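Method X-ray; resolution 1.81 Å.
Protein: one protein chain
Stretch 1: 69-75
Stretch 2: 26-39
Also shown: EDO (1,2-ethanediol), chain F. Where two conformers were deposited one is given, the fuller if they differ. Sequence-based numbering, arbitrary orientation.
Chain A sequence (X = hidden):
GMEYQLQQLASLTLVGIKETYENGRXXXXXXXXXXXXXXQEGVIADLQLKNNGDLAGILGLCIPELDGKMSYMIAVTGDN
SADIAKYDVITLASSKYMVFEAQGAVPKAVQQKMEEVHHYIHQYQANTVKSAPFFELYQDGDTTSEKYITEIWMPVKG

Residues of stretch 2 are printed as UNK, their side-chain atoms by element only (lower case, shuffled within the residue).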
# COMPACT_ATOMS: atom_id res chain seq x y z
N LYS A 69 -9.17 -4.55 -13.28
CA LYS A 69 -7.85 -3.94 -13.32
C LYS A 69 -7.33 -3.73 -11.91
O LYS A 69 -8.06 -3.85 -10.95
CB LYS A 69 -7.86 -2.62 -14.10
CG LYS A 69 -8.04 -2.81 -15.60
CD LYS A 69 -8.20 -1.49 -16.33
CE LYS A 69 -8.29 -1.67 -17.85
NZ LYS A 69 -6.99 -2.08 -18.45
N MSE A 70 -6.03 -3.46 -11.80
CA MSE A 70 -5.43 -3.22 -10.52
C MSE A 70 -4.61 -1.95 -10.62
O MSE A 70 -3.73 -1.83 -11.49
CB MSE A 70 -4.52 -4.40 -10.15
CG MSE A 70 -3.70 -4.20 -8.89
SE MSE A 70 -4.76 -4.20 -7.28
CE MSE A 70 -5.44 -6.04 -7.29
N SER A 71 -4.92 -0.98 -9.75
CA SER A 71 -4.14 0.25 -9.67
C SER A 71 -3.22 0.20 -8.46
O SER A 71 -3.50 -0.48 -7.47
CB SER A 71 -5.06 1.46 -9.57
OG SER A 71 -5.79 1.65 -10.76
N TYR A 72 -2.09 0.87 -8.55
CA TYR A 72 -1.18 0.97 -7.46
C TYR A 72 -0.90 2.45 -7.28
O TYR A 72 -0.56 3.12 -8.25
CB TYR A 72 0.10 0.29 -7.81
CG TYR A 72 1.07 0.12 -6.71
CD1 TYR A 72 0.93 -0.93 -5.81
CD2 TYR A 72 2.18 0.95 -6.58
CE1 TYR A 72 1.85 -1.15 -4.81
CE2 TYR A 72 3.11 0.74 -5.58
CZ TYR A 72 2.95 -0.33 -4.70
OH TYR A 72 3.86 -0.60 -3.71
N MSE A 73 -1.06 2.94 -6.07
CA MSE A 73 -0.78 4.33 -5.80
C MSE A 73 0.33 4.47 -4.79
O MSE A 73 0.28 3.92 -3.67
CB MSE A 73 -2.06 5.05 -5.35
CG MSE A 73 -1.87 6.52 -5.05
SE MSE A 73 -3.54 7.17 -4.25
CE MSE A 73 -3.07 9.01 -4.01
N ILE A 74 1.37 5.19 -5.17
CA ILE A 74 2.45 5.52 -4.25
C ILE A 74 1.96 6.79 -3.57
O ILE A 74 1.63 7.76 -4.24
CB ILE A 74 3.75 5.73 -5.00
CG1 ILE A 74 4.21 4.38 -5.55
CG2 ILE A 74 4.83 6.39 -4.10
CD1 ILE A 74 5.43 4.45 -6.47
N ALA A 75 1.88 6.78 -2.25
CA ALA A 75 1.24 7.87 -1.55
C ALA A 75 1.68 8.00 -0.11
O ALA A 75 2.21 7.06 0.51
CB ALA A 75 -0.27 7.63 -1.58
N UNK A 26 0.16 -8.32 -13.83
CA UNK A 26 0.87 -7.30 -14.59
C UNK A 26 1.28 -6.14 -13.67
O UNK A 26 2.32 -5.52 -13.87
n UNK A 26 1.33 -9.17 -18.36
c UNK A 26 -0.07 -7.80 -16.92
c UNK A 26 1.29 -8.10 -17.57
c UNK A 26 0.03 -6.79 -15.77
o UNK A 26 2.27 -7.38 -17.37
N UNK A 27 0.48 -5.87 -12.64
CA UNK A 27 0.81 -4.85 -11.66
C UNK A 27 2.14 -5.20 -10.98
O UNK A 27 3.05 -4.38 -10.93
c UNK A 27 -0.30 -4.73 -10.63
N UNK A 28 2.26 -6.46 -10.51
CA UNK A 28 3.48 -6.95 -9.84
C UNK A 28 4.72 -6.75 -10.69
O UNK A 28 5.80 -6.48 -10.16
c UNK A 28 3.40 -8.46 -9.57
n UNK A 28 3.16 -11.16 -9.32
c UNK A 28 2.36 -8.94 -8.59
c UNK A 28 2.21 -10.48 -8.65
o UNK A 28 1.24 -11.04 -8.13
N UNK A 29 4.57 -6.91 -12.00
CA UNK A 29 5.69 -6.79 -12.91
C UNK A 29 6.08 -5.36 -13.23
O UNK A 29 7.17 -5.13 -13.71
n UNK A 29 4.10 -10.94 -14.92
c UNK A 29 5.25 -9.07 -13.92
o UNK A 29 5.33 -9.60 -16.26
c UNK A 29 4.89 -9.89 -15.14
c UNK A 29 5.41 -7.58 -14.20
N UNK A 30 5.20 -4.39 -12.91
CA UNK A 30 5.47 -2.96 -13.16
C UNK A 30 5.75 -2.13 -11.90
O UNK A 30 6.36 -1.05 -11.98
n UNK A 30 4.21 -2.97 -17.44
c UNK A 30 4.65 -2.21 -16.39
c UNK A 30 4.13 -2.74 -15.26
c UNK A 30 3.44 -3.94 -16.98
c UNK A 30 4.27 -2.34 -13.84
n UNK A 30 3.38 -3.83 -15.66
N UNK A 31 5.35 -2.63 -10.75
CA UNK A 31 5.44 -1.84 -9.53
C UNK A 31 6.86 -1.40 -9.13
O UNK A 31 7.05 -0.24 -8.76
c UNK A 31 5.09 -1.88 -7.03
c UNK A 31 2.33 -3.33 -7.72
c UNK A 31 4.69 -2.51 -8.37
c UNK A 31 3.17 -2.37 -8.59
N UNK A 32 7.86 -2.28 -9.22
CA UNK A 32 9.22 -1.88 -8.86
C UNK A 32 9.67 -0.71 -9.73
O UNK A 32 10.25 0.25 -9.24
c UNK A 32 10.19 -3.05 -9.02
N UNK A 33 9.38 -0.79 -11.03
CA UNK A 33 9.74 0.24 -11.97
C UNK A 33 9.05 1.56 -11.66
O UNK A 33 9.62 2.63 -11.86
N UNK A 34 7.80 1.48 -11.20
CA UNK A 34 7.04 2.66 -10.85
C UNK A 34 7.71 3.36 -9.67
O UNK A 34 7.88 4.59 -9.69
c UNK A 34 2.90 5.35 -9.35
c UNK A 34 4.01 5.67 -10.11
c UNK A 34 4.88 4.66 -10.53
c UNK A 34 3.55 3.06 -9.38
c UNK A 34 5.59 2.25 -10.58
c UNK A 34 2.68 4.04 -8.98
c UNK A 34 4.69 3.36 -10.12
N UNK A 35 8.11 2.58 -8.64
CA UNK A 35 8.86 3.15 -7.53
C UNK A 35 10.18 3.77 -8.03
O UNK A 35 10.56 4.86 -7.60
c UNK A 35 6.44 3.43 -2.13
n UNK A 35 6.36 0.74 -4.62
c UNK A 35 7.25 0.71 -5.65
c UNK A 35 7.70 2.51 -4.41
c UNK A 35 7.53 4.13 -2.67
c UNK A 35 6.62 1.83 -3.83
c UNK A 35 9.19 2.08 -6.47
c UNK A 35 5.97 2.28 -2.69
c UNK A 35 8.09 1.77 -5.57
c UNK A 35 8.16 3.69 -3.81
N UNK A 36 10.87 3.06 -8.92
CA UNK A 36 12.15 3.56 -9.45
C UNK A 36 11.96 4.93 -10.14
O UNK A 36 12.73 5.88 -9.91
n UNK A 36 15.96 2.24 -12.41
c UNK A 36 14.11 2.98 -11.01
o UNK A 36 14.21 0.85 -12.17
c UNK A 36 12.77 2.55 -10.44
c UNK A 36 14.77 1.93 -11.91
N UNK A 37 10.94 5.02 -10.98
CA UNK A 37 10.64 6.27 -11.68
C UNK A 37 10.29 7.40 -10.70
O UNK A 37 10.81 8.48 -10.83
c UNK A 37 9.55 6.05 -12.74
n UNK A 37 6.20 2.78 -14.04
c UNK A 37 10.06 5.23 -13.94
n UNK A 37 8.15 3.81 -14.70
c UNK A 37 9.03 4.94 -15.01
n UNK A 37 6.34 5.08 -13.95
c UNK A 37 6.90 3.90 -14.23
N UNK A 38 9.42 7.13 -9.73
CA UNK A 38 9.08 8.15 -8.72
C UNK A 38 10.32 8.63 -7.97
O UNK A 38 10.46 9.83 -7.73
c UNK A 38 8.09 7.65 -7.70
s UNK A 38 6.43 7.37 -8.37
N UNK A 39 11.19 7.70 -7.58
CA UNK A 39 12.46 8.09 -6.98
C UNK A 39 13.24 8.96 -7.96
O UNK A 39 13.59 10.09 -7.63
c UNK A 39 12.32 5.17 -4.96
o UNK A 39 12.03 5.11 -1.32
c UNK A 39 13.30 6.87 -6.56
c UNK A 39 12.96 6.39 -5.18
c UNK A 39 12.34 5.52 -2.59
c UNK A 39 12.01 4.74 -3.68
c UNK A 39 12.99 6.73 -2.77
c UNK A 39 13.30 7.15 -4.08
C1 EDO F . 6.50 8.10 -12.14
O1 EDO F . 6.74 7.96 -13.55
C2 EDO F . 5.37 9.09 -11.91
O2 EDO F . 5.61 10.27 -12.68

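Position 26 carries three side-chain carbons, the third bearing one oxygen and one nitrogen, and lies out of reach of the strand: Gln26. Position 27 has a single carbon, CB, 3.9 Å from Met70 CG; it is Ala27, where the helix comes close enough for the CA atoms of Ala27 and Met70 to lie 6.5 Å apart. Positions 28 and 29 both repeat the three-carbon amide pattern without touching stretch 1, giving Gln28 and Gln29. Position 30 shows one carbon and a five-membered ring of three carbons and two nitrogens, hence His30; its ND1 donates to Gln26 O at 2.7 Å, one turn back.

Position 31 has four carbons, forked at the first with one arm two carbons long, lying against the Tyr72 ring, which identifies Ile31. Its CD1 reaches Tyr72 CD1 at 3.4 Å, and its CG2 stands 3.8 Å from the Tyr72 ring centroid, 24° off the normal, so the branched side chain covers one face of that ring. Position 32, a lone carbon directed away from the strand, is Ala32. Position 33 has no side-chain atoms and is Gly33.

Position 34 presents one carbon and a six-carbon ring without a hydroxyl, touching Tyr72 and Ile74: Phe34. Its edge meets the strand backbone, CE2 lying 3.4 Å from Tyr72 O, while Ile74 CD1 sits over its face, 3.7 Å from the centroid and only 9° off the normal. Position 35 has one carbon, then fused five- and six-membered rings holding eight carbons and one nitrogen, against Tyr72 and Ile74, so it is Trp35. Its CA-to-CB bond points sideways, but the indole end comes nearer, and NE1 donates a hydrogen bond to Tyr72 OH at 3.0 Å with an angle of 155°.

Position 36, again a three-carbon amide, points away: Gln36. Position 37 has three carbons, a nitrogen, then a carbon with two more nitrogens: Arg37, whose NH1 donates to EDO O1 at 2.9 Å. Position 38 is one carbon and one sulfur, the sulfur against Ile74: Cys38, with SG 3.6 Å from Ile74 CD1. Position 39, one carbon, then a six-carbon ring bearing one oxygen, is Tyr39, out of reach.

Helix and strand pack nearly parallel, axes 9.1 Å apart at closest approach and crossing at -20°. Alternation points the CA-to-CB bonds of Met70, Tyr72 and Ile74 toward the helix, though the end of Met70 leads away. Ile74 CD1 packs over two aromatic faces, also lying 3.8 Å from the centroid of the Trp35 five-membered ring.

Stretch 2, residues 26-39: QAQQHIAGFWQRCY
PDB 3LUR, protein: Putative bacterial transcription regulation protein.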